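Side-chain contacts in NleG5-1 effector (Enterobacteria phage YYZ-2008, PDB 5VGC), which probably acts as a ubiquitin-protein transferase effector of the NleG family, with a RING-related region, and binds calcium ions: residues P8-G13 / L75-H80; R49-N54 / R93-L98; E138-C143 / G208-K213. The protein carries 1 engineered substitution. One frame throughout, in Å; residues are numbered along the deposited sequence.

Interaction 1 of 3, residues P8-G13 / L75-H80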
loop_
_atom_site.group_PDB
_atom_site.type_symbol
_atom_site.label_atom_id
_atom_site.label_comp_id
_atom_site.label_asym_id
_atom_site.label_seq_id
_atom_site.Cartn_x
_atom_site.Cartn_y
_atom_site.Cartn_z
ATOM N N PRO A 8 -42.357 -2.444 -10.989
ATOM C CA PRO A 8 -43.057 -1.548 -10.054
ATOM C C PRO A 8 -42.356 -0.213 -9.733
ATOM O O PRO A 8 -43.026 0.823 -9.670
ATOM C CB PRO A 8 -43.154 -2.396 -8.769
ATOM C CG PRO A 8 -43.097 -3.816 -9.218
ATOM C CD PRO A 8 -42.643 -3.857 -10.653
ATOM N N TYR A 9 -41.036 -0.249 -9.544
ATOM C CA TYR A 9 -40.263 0.938 -9.172
ATOM C C TYR A 9 -39.688 1.715 -10.369
ATOM O O TYR A 9 -38.985 2.700 -10.150
ATOM C CB TYR A 9 -39.147 0.543 -8.194
ATOM C CG TYR A 9 -39.634 -0.242 -6.991
ATOM C CD1 TYR A 9 -39.663 -1.635 -7.006
ATOM C CD2 TYR A 9 -40.062 0.406 -5.835
ATOM C CE1 TYR A 9 -40.108 -2.361 -5.911
ATOM C CE2 TYR A 9 -40.514 -0.313 -4.731
ATOM C CZ TYR A 9 -40.527 -1.695 -4.770
ATOM O OH TYR A 9 -40.964 -2.424 -3.687
ATOM N N ILE A 10 -40.009 1.296 -11.600
ATOM C CA ILE A 10 -39.511 1.970 -12.804
ATOM C C ILE A 10 -40.076 3.399 -12.904
ATOM O O ILE A 10 -41.145 3.683 -12.363
ATOM C CB ILE A 10 -39.844 1.155 -14.084
ATOM C CG1 ILE A 10 -38.939 1.567 -15.257
ATOM C CG2 ILE A 10 -41.315 1.302 -14.484
ATOM C CD1 ILE A 10 -39.083 0.677 -16.472
ATOM N N LEU A 11 -39.347 4.283 -13.582
ATOM C CA LEU A 11 -39.780 5.660 -13.812
ATOM C C LEU A 11 -39.470 6.083 -15.242
ATOM O O LEU A 11 -38.454 5.670 -15.793
ATOM C CB LEU A 11 -39.084 6.614 -12.842
ATOM C CG LEU A 11 -39.468 6.511 -11.374
ATOM C CD1 LEU A 11 -38.511 7.356 -10.536
ATOM C CD2 LEU A 11 -40.922 6.910 -11.151
ATOM N N PRO A 12 -40.334 6.927 -15.842
ATOM C CA PRO A 12 -40.203 7.254 -17.256
ATOM C C PRO A 12 -39.300 8.456 -17.504
ATOM O O PRO A 12 -39.309 9.420 -16.723
ATOM C CB PRO A 12 -41.641 7.587 -17.653
ATOM C CG PRO A 12 -42.224 8.207 -16.425
ATOM C CD PRO A 12 -41.463 7.672 -15.238
ATOM N N GLY A 13 -38.533 8.384 -18.589
ATOM C CA GLY A 13 -37.694 9.497 -19.040
ATOM C C GLY A 13 -36.410 9.733 -18.264
ATOM O O GLY A 13 -35.741 10.745 -18.488
ATOM N N LEU A 75 -28.127 -1.135 -19.280
ATOM C CA LEU A 75 -26.852 -0.832 -18.608
ATOM C C LEU A 75 -26.989 0.283 -17.550
ATOM O O LEU A 75 -26.439 0.164 -16.437
ATOM C CB LEU A 75 -25.755 -0.507 -19.634
ATOM C CG LEU A 75 -25.278 -1.692 -20.496
ATOM C CD1 LEU A 75 -24.319 -1.224 -21.581
ATOM C CD2 LEU A 75 -24.636 -2.791 -19.656
ATOM N N GLN A 76 -27.731 1.340 -17.890
ATOM C CA GLN A 76 -28.028 2.403 -16.917
ATOM C C GLN A 76 -28.752 1.824 -15.692
ATOM O O GLN A 76 -28.373 2.101 -14.534
ATOM C CB GLN A 76 -28.842 3.547 -17.538
ATOM C CG GLN A 76 -28.079 4.360 -18.584
ATOM C CD GLN A 76 -28.892 5.478 -19.221
ATOM O OE1 GLN A 76 -30.107 5.362 -19.414
ATOM N NE2 GLN A 76 -28.214 6.563 -19.571
ATOM N N TYR A 77 -29.776 1.005 -15.947
ATOM C CA TYR A 77 -30.494 0.377 -14.831
ATOM C C TYR A 77 -29.610 -0.534 -13.993
ATOM O O TYR A 77 -29.768 -0.579 -12.765
ATOM C CB TYR A 77 -31.778 -0.328 -15.296
ATOM C CG TYR A 77 -32.948 0.622 -15.559
ATOM C CD1 TYR A 77 -33.329 1.595 -14.614
ATOM C CD2 TYR A 77 -33.670 0.550 -16.750
ATOM C CE1 TYR A 77 -34.381 2.455 -14.857
ATOM C CE2 TYR A 77 -34.740 1.407 -16.994
ATOM C CZ TYR A 77 -35.089 2.357 -16.043
ATOM O OH TYR A 77 -36.148 3.214 -16.263
ATOM N N ILE A 78 -28.675 -1.246 -14.633
ATOM C CA ILE A 78 -27.665 -2.025 -13.885
ATOM C C ILE A 78 -26.803 -1.096 -13.041
ATOM O O ILE A 78 -26.566 -1.379 -11.863
ATOM C CB ILE A 78 -26.755 -2.907 -14.777
ATOM C CG1 ILE A 78 -27.574 -4.029 -15.416
ATOM C CG2 ILE A 78 -25.611 -3.524 -13.941
ATOM C CD1 ILE A 78 -26.812 -4.935 -16.356
ATOM N N GLU A 79 -26.331 0.002 -13.638
ATOM C CA GLU A 79 -25.574 0.989 -12.859
ATOM C C GLU A 79 -26.353 1.441 -11.631
ATOM O O GLU A 79 -25.817 1.433 -10.510
ATOM C CB GLU A 79 -25.163 2.187 -13.710
ATOM C CG GLU A 79 -23.742 2.059 -14.231
ATOM C CD GLU A 79 -23.295 3.278 -14.981
ATOM O OE1 GLU A 79 -22.495 3.134 -15.938
ATOM O OE2 GLU A 79 -23.754 4.378 -14.612
ATOM N N HIS A 80 -27.618 1.819 -11.847
ATOM C CA HIS A 80 -28.489 2.199 -10.724
ATOM C C HIS A 80 -28.639 1.090 -9.678
ATOM O O HIS A 80 -28.463 1.324 -8.483
ATOM C CB HIS A 80 -29.881 2.615 -11.180
ATOM C CG HIS A 80 -30.693 3.238 -10.078
ATOM N ND1 HIS A 80 -31.557 2.518 -9.288
ATOM C CD2 HIS A 80 -30.749 4.515 -9.625
ATOM C CE1 HIS A 80 -32.122 3.325 -8.407
ATOM N NE2 HIS A 80 -31.650 4.542 -8.593
#

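Interaction 2 of 3, residues R49-N54 / R93-L98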
loop_
_atom_site.group_PDB
_atom_site.type_symbol
_atom_site.label_atom_id
_atom_site.label_comp_id
_atom_site.label_asym_id
_atom_site.label_seq_id
_atom_site.Cartn_x
_atom_site.Cartn_y
_atom_site.Cartn_z
ATOM N N ARG A 49 -24.645 -10.883 -9.517
ATOM C CA ARG A 49 -23.729 -11.800 -8.827
ATOM C C ARG A 49 -22.924 -11.032 -7.773
ATOM O O ARG A 49 -22.663 -9.821 -7.943
ATOM C CB ARG A 49 -22.767 -12.455 -9.818
ATOM C CG ARG A 49 -23.448 -13.401 -10.794
ATOM C CD ARG A 49 -22.617 -13.673 -12.040
ATOM N NE ARG A 49 -23.462 -14.021 -13.185
ATOM C CZ ARG A 49 -23.054 -14.071 -14.456
ATOM N NH1 ARG A 49 -21.794 -13.798 -14.787
ATOM N NH2 ARG A 49 -23.923 -14.394 -15.412
ATOM N N PRO A 50 -22.541 -11.725 -6.685
ATOM C CA PRO A 50 -21.740 -11.094 -5.646
ATOM C C PRO A 50 -20.303 -10.945 -6.134
ATOM O O PRO A 50 -19.757 -11.870 -6.736
ATOM C CB PRO A 50 -21.816 -12.101 -4.487
ATOM C CG PRO A 50 -21.943 -13.421 -5.159
ATOM C CD PRO A 50 -22.768 -13.153 -6.395
ATOM N N MET A 51 -19.699 -9.792 -5.879
ATOM C CA MET A 51 -18.326 -9.544 -6.313
ATOM C C MET A 51 -17.355 -10.255 -5.400
ATOM O O MET A 51 -17.726 -10.758 -4.337
ATOM C CB MET A 51 -18.020 -8.047 -6.345
ATOM C CG MET A 51 -18.797 -7.305 -7.434
ATOM S SD MET A 51 -18.279 -5.588 -7.595
ATOM C CE MET A 51 -16.738 -5.857 -8.491
ATOM N N GLN A 52 -16.098 -10.280 -5.828
ATOM C CA GLN A 52 -15.038 -10.972 -5.108
ATOM C C GLN A 52 -14.855 -10.351 -3.717
ATOM O O GLN A 52 -14.493 -11.041 -2.770
ATOM C CB GLN A 52 -13.710 -10.967 -5.890
ATOM C CG GLN A 52 -13.796 -11.516 -7.320
ATOM C CD GLN A 52 -14.244 -10.486 -8.364
ATOM O OE1 GLN A 52 -15.149 -9.665 -8.116
ATOM N NE2 GLN A 52 -13.621 -10.531 -9.538
ATOM N N VAL A 53 -15.117 -9.045 -3.610
ATOM C CA VAL A 53 -15.083 -8.339 -2.335
ATOM C C VAL A 53 -16.425 -8.512 -1.642
ATOM O O VAL A 53 -17.477 -8.499 -2.293
ATOM C CB VAL A 53 -14.834 -6.823 -2.518
ATOM C CG1 VAL A 53 -14.659 -6.130 -1.170
ATOM C CG2 VAL A 53 -13.602 -6.575 -3.382
ATOM N N ASN A 54 -16.377 -8.651 -0.319
ATOM C CA ASN A 54 -17.578 -8.876 0.479
ATOM C C ASN A 54 -18.427 -7.604 0.513
ATOM O O ASN A 54 -17.901 -6.512 0.729
ATOM C CB ASN A 54 -17.225 -9.309 1.915
ATOM C CG ASN A 54 -16.416 -10.604 1.971
ATOM O OD1 ASN A 54 -16.535 -11.475 1.106
ATOM N ND2 ASN A 54 -15.589 -10.732 3.001
ATOM N N ARG A 93 -17.668 -1.465 -11.512
ATOM C CA ARG A 93 -16.477 -0.975 -12.213
ATOM C C ARG A 93 -15.591 -0.153 -11.250
ATOM O O ARG A 93 -14.362 -0.379 -11.144
ATOM C CB ARG A 93 -16.919 -0.165 -13.425
ATOM C CG ARG A 93 -15.946 -0.121 -14.599
ATOM C CD ARG A 93 -16.293 1.007 -15.562
ATOM N NE ARG A 93 -16.258 2.279 -14.837
ATOM C CZ ARG A 93 -15.169 2.999 -14.556
ATOM N NH1 ARG A 93 -15.315 4.130 -13.867
ATOM N NH2 ARG A 93 -13.949 2.616 -14.953
ATOM N N GLU A 94 -16.215 0.779 -10.530
ATOM C CA GLU A 94 -15.487 1.630 -9.575
ATOM C C GLU A 94 -14.850 0.801 -8.478
ATOM O O GLU A 94 -13.687 1.032 -8.080
ATOM C CB GLU A 94 -16.421 2.683 -8.967
ATOM C CG GLU A 94 -16.882 3.757 -9.948
ATOM C CD GLU A 94 -18.106 4.535 -9.478
ATOM O OE1 GLU A 94 -18.898 3.983 -8.678
ATOM O OE2 GLU A 94 -18.284 5.702 -9.911
ATOM N N VAL A 95 -15.618 -0.179 -8.005
ATOM C CA VAL A 95 -15.133 -1.144 -7.011
ATOM C C VAL A 95 -13.857 -1.822 -7.543
ATOM O O VAL A 95 -12.805 -1.796 -6.876
ATOM C CB VAL A 95 -16.223 -2.182 -6.662
ATOM C CG1 VAL A 95 -15.673 -3.288 -5.765
ATOM C CG2 VAL A 95 -17.409 -1.516 -5.991
ATOM N N THR A 96 -13.958 -2.395 -8.751
ATOM C CA THR A 96 -12.801 -3.000 -9.395
ATOM C C THR A 96 -11.622 -2.013 -9.487
ATOM O O THR A 96 -10.490 -2.388 -9.179
ATOM C CB THR A 96 -13.143 -3.593 -10.792
ATOM O OG1 THR A 96 -14.029 -4.710 -10.634
ATOM C CG2 THR A 96 -11.891 -4.049 -11.566
ATOM N N VAL A 97 -11.875 -0.767 -9.893
ATOM C CA VAL A 97 -10.758 0.201 -9.960
ATOM C C VAL A 97 -10.125 0.384 -8.579
ATOM O O VAL A 97 -8.882 0.339 -8.416
ATOM C CB VAL A 97 -11.210 1.570 -10.553
ATOM C CG1 VAL A 97 -10.158 2.668 -10.366
ATOM C CG2 VAL A 97 -11.542 1.411 -12.034
ATOM N N LEU A 98 -10.964 0.577 -7.571
ATOM C CA LEU A 98 -10.413 0.794 -6.223
ATOM C C LEU A 98 -9.599 -0.409 -5.742
ATOM O O LEU A 98 -8.479 -0.254 -5.188
ATOM C CB LEU A 98 -11.532 1.122 -5.226
ATOM C CG LEU A 98 -12.198 2.469 -5.442
ATOM C CD1 LEU A 98 -13.370 2.574 -4.499
ATOM C CD2 LEU A 98 -11.226 3.624 -5.228
#

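Interaction 3 of 3, residues E138-C143 / G208-K213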
loop_
_atom_site.group_PDB
_atom_site.type_symbol
_atom_site.label_atom_id
_atom_site.label_comp_id
_atom_site.label_asym_id
_atom_site.label_seq_id
_atom_site.Cartn_x
_atom_site.Cartn_y
_atom_site.Cartn_z
ATOM N N GLU A 138 30.864 -26.949 -11.395
ATOM C CA GLU A 138 29.742 -26.894 -12.311
ATOM C C GLU A 138 28.544 -26.172 -11.671
ATOM O O GLU A 138 27.941 -25.310 -12.305
ATOM C CB GLU A 138 29.391 -28.300 -12.829
ATOM C CG GLU A 138 29.350 -28.400 -14.353
ATOM C CD GLU A 138 27.964 -28.143 -14.925
ATOM O OE1 GLU A 138 27.755 -27.084 -15.574
ATOM O OE2 GLU A 138 27.081 -29.009 -14.718
ATOM N N SER A 139 28.233 -26.479 -10.412
ATOM C CA SER A 139 27.095 -25.876 -9.743
ATOM C C SER A 139 27.116 -24.336 -9.784
ATOM O O SER A 139 26.046 -23.727 -9.880
ATOM C CB SER A 139 26.957 -26.392 -8.297
ATOM O OG SER A 139 27.885 -25.766 -7.432
ATOM N N LEU A 140 28.294 -23.713 -9.714
ATOM C CA LEU A 140 28.336 -22.248 -9.761
ATOM C C LEU A 140 28.278 -21.704 -11.199
ATOM O O LEU A 140 28.020 -20.508 -11.406
ATOM C CB LEU A 140 29.574 -21.718 -9.025
ATOM C CG LEU A 140 29.639 -22.023 -7.511
ATOM C CD1 LEU A 140 30.869 -21.390 -6.909
ATOM C CD2 LEU A 140 28.402 -21.532 -6.766
ATOM N N ARG A 141 28.519 -22.571 -12.188
ATOM C CA ARG A 141 28.327 -22.197 -13.587
ATOM C C ARG A 141 26.854 -22.105 -13.985
ATOM O O ARG A 141 26.562 -21.462 -14.982
ATOM C CB ARG A 141 29.064 -23.153 -14.539
ATOM C CG ARG A 141 30.576 -22.997 -14.488
ATOM C CD ARG A 141 31.349 -23.714 -15.589
ATOM N NE ARG A 141 32.482 -22.867 -16.005
ATOM C CZ ARG A 141 32.705 -22.356 -17.227
ATOM N NH1 ARG A 141 31.897 -22.594 -18.263
ATOM N NH2 ARG A 141 33.779 -21.591 -17.426
ATOM N N THR A 142 25.933 -22.724 -13.233
ATOM C CA THR A 142 24.527 -22.821 -13.668
ATOM C C THR A 142 23.593 -21.817 -12.997
ATOM O O THR A 142 23.623 -21.651 -11.788
ATOM C CB THR A 142 23.942 -24.213 -13.427
ATOM O OG1 THR A 142 23.853 -24.447 -12.018
ATOM C CG2 THR A 142 24.804 -25.291 -14.096
ATOM N N CYS A 143 22.753 -21.173 -13.809
ATOM C CA CYS A 143 21.807 -20.156 -13.344
ATOM C C CYS A 143 20.710 -20.731 -12.460
ATOM O O CYS A 143 20.125 -21.759 -12.806
ATOM C CB CYS A 143 21.203 -19.424 -14.547
ATOM S SG CYS A 143 19.782 -18.363 -14.208
ATOM N N GLY A 208 33.271 -21.506 -0.997
ATOM C CA GLY A 208 32.551 -22.233 -2.053
ATOM C C GLY A 208 31.566 -21.386 -2.849
ATOM O O GLY A 208 30.540 -21.878 -3.328
ATOM N N ASN A 209 31.894 -20.106 -2.991
ATOM C CA ASN A 209 31.010 -19.120 -3.575
ATOM C C ASN A 209 31.832 -18.013 -4.191
ATOM O O ASN A 209 33.015 -17.816 -3.855
ATOM C CB ASN A 209 30.066 -18.522 -2.492
ATOM C CG ASN A 209 28.803 -19.348 -2.275
ATOM O OD1 ASN A 209 28.139 -19.739 -3.230
ATOM N ND2 ASN A 209 28.463 -19.611 -1.010
ATOM N N PHE A 210 31.196 -17.286 -5.107
ATOM C CA PHE A 210 31.724 -16.031 -5.578
ATOM C C PHE A 210 31.523 -14.994 -4.482
ATOM O O PHE A 210 30.394 -14.782 -4.060
ATOM C CB PHE A 210 31.003 -15.567 -6.816
ATOM C CG PHE A 210 31.261 -16.380 -8.044
ATOM C CD1 PHE A 210 32.418 -16.202 -8.770
ATOM C CD2 PHE A 210 30.311 -17.278 -8.515
ATOM C CE1 PHE A 210 32.659 -16.929 -9.934
ATOM C CE2 PHE A 210 30.533 -18.006 -9.682
ATOM C CZ PHE A 210 31.710 -17.835 -10.391
ATOM N N VAL A 211 32.615 -14.370 -4.031
ATOM C CA VAL A 211 32.578 -13.303 -3.025
ATOM C C VAL A 211 32.993 -11.989 -3.666
ATOM O O VAL A 211 33.841 -11.979 -4.578
ATOM C CB VAL A 211 33.490 -13.579 -1.818
ATOM C CG1 VAL A 211 33.353 -12.489 -0.755
ATOM C CG2 VAL A 211 33.180 -14.942 -1.221
ATOM N N LEU A 212 32.375 -10.892 -3.206
ATOM C CA LEU A 212 32.738 -9.545 -3.644
ATOM C C LEU A 212 34.182 -9.217 -3.249
ATOM O O LEU A 212 34.694 -9.758 -2.268
ATOM C CB LEU A 212 31.813 -8.491 -3.043
ATOM C CG LEU A 212 30.351 -8.382 -3.471
ATOM C CD1 LEU A 212 29.745 -7.057 -3.044
ATOM C CD2 LEU A 212 30.204 -8.544 -4.966
ATOM N N LYS A 213 34.823 -8.334 -4.020
ATOM C CA LYS A 213 36.253 -8.022 -3.813
ATOM C C LYS A 213 36.496 -7.023 -2.673
ATOM O O LYS A 213 35.673 -6.146 -2.407
ATOM C CB LYS A 213 36.925 -7.540 -5.107
ATOM C CG LYS A 213 37.272 -8.663 -6.082
ATOM C CD LYS A 213 38.275 -8.196 -7.130
ATOM C CE LYS A 213 38.543 -9.250 -8.194
ATOM N NZ LYS A 213 39.457 -10.323 -7.718
#

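Interaction 1 of 3, residues P8-G13 / L75-H80
The ring of Tyr77 is the flat group that meets the other segment, and Ile10 comes to it obliquely, reaching the hydroxyl end of the phenol. Ile10 CG1 lies 3.4 Å from Tyr77 OH and 4.0 Å from Tyr77 CZ. The methyl CD1 of Ile10 stays a little farther off, 3.9 Å from Tyr77 OH. The two side chains cross at about a right angle. The patch is small, about 94 Å² buried over both segments. Ile10 gets there because its CG1 branch stands opposite the backbone nitrogen (chi1 -160°), and that carries the ethyl arm to the phenol although its CB does not aim at the helix. The nearest CA atoms, those of Ile10 and Tyr77, are 9.4 Å apart; the CB of Tyr77 points toward the loop and its hydroxyl end makes the contact. One residue on, the carbonyl of Leu11 comes up to the same hydroxyl, with Leu11 O 3.4 Å from Tyr77 OH; Leu11 itself is poorly ordered. The contact is a light touch between a loop that follows a short 3-10 turn and the helix. It lays the loop ahead of helix 22-34 against helix 68-85. Tyr77 also packs on Leu17 of the same loop region, while Tyr9 is hydrogen-bonded through its backbone to Ser18, which the side chain of Leu11 touches as well.

Interaction 2 of 3, residues R49-N54 / R93-L98
Met51 and Val95 meet end to end where the loop of a beta-hairpin, the one joining strands 44-50 and 57-60 of a small antiparallel sheet, packs against helix 92-102. Met51 supplies the reach. Its CG turns away from the carbonyl carbon and sits beside the backbone nitrogen; past CB the chain runs straight (chi2 -173°) and then bends at the last torsion (chi3 77°), swinging the terminal methyl across the helix surface. That bend lets both sulfur and methyl touch one valine branch: Met51 SD and Met51 CE are each 3.9 Å from Val95 CG1. The valine's own rotation (chi1 173°) puts CG1, opposite the backbone nitrogen, at the thioether. Both residues are buried, and their meeting is apolar.

Beyond the two segments, Met51 also lies on Met58 of the neighbouring strand and on Ser92 at the start of the helix, while Tyr56 touches both Met51 and Val95, so the methionine is enclosed from several directions. The second subunit continues the packing: Val95 rests on Leu110 of that chain and Val53 on its Met107, so the hairpin-helix junction also contributes to the dimer contact. The calcium ligand Glu102 is farther along the same helix, its side chain about 8 Å from that of Val95.

Thr96 meets the methionine at about a right angle rather than end-on. Its hydroxyl holds a weak hydrogen bond to Ser92 O one turn back, and across the contact Met51 CE lies 3.6 Å from Thr96 OG1.

Interaction 3 of 3, residues E138-C143 / G208-K213
Leu140 carries this contact for its whole segment, reaching over to Gly208, Asn209 and Phe210 at the start of strand 209-212. Read from its beginning, the first segment opens with Glu138, whose carbonyl accepts two weak backbone bonds, from the nitrogens of Arg141 and Thr142; they hold a short, loosely bonded helical turn of about residues 138-141. This turn presents Leu140 to the strand. The CB of Leu140 lies 3.9 Å from Phe210 CE2, and farther out both methyls lie against Gly208 and Asn209. Leu140 CD1 abuts the backbone, 3.6 Å from Gly208 O, whereas Leu140 CD2 comes nearest the amide, 4.0 Å from Asn209 OD1, the two side chains crossing at about a right angle. The carbonyl of Leu140 takes part as well: Leu140 O lies in the plane of the phenyl ring, at its edge, 3.9 Å from Phe210 CE2. With its CG on the side of its own backbone nitrogen (chi1 -70°), Phe210 swings the ring end toward the turn.

Arg141 CB points away from the strand, and its guanidinium makes a salt bridge with Glu149. Beyond Arg141 the chain moves away from strand 209-212, and Cys143 rests on Asp169 of strand 164-169.

On the strand side, Gly208 and Asn209 together face Asp204 in a G1 beta bulge, Gly208 having the positive phi of that motif. Phe210 also meets the ring of Phe155, and Leu140 touches Phe203, consistent with the turn adding an apolar residue to those on the sheet of the RING-related NleG region. Between the two segments the approach rests on van der Waals contact; polar ties of the turn lie elsewhere, such as Arg141 with Glu149.

In the fold
The three contacts string out along an elongated chain. Interactions 1 and 2 lie on one side of its centre, their own centres about 21 Å apart, and their segments alternate in sequence: 8-13, 49-54, 75-80, 93-98. Their helices, 68-85 and 92-102, follow each other, so the N-terminal loop and the hairpin of the three-stranded sheet pack on successive helices. Interaction 3 begins after both have closed and lies on the opposite side, its centre about 48 Å from that of interaction 2 and about 67 Å from that of interaction 1, within the RING-related region, where a helical turn meets a strand of a separate antiparallel sheet. Interaction 2, nearer the middle, is the one the second subunit touches.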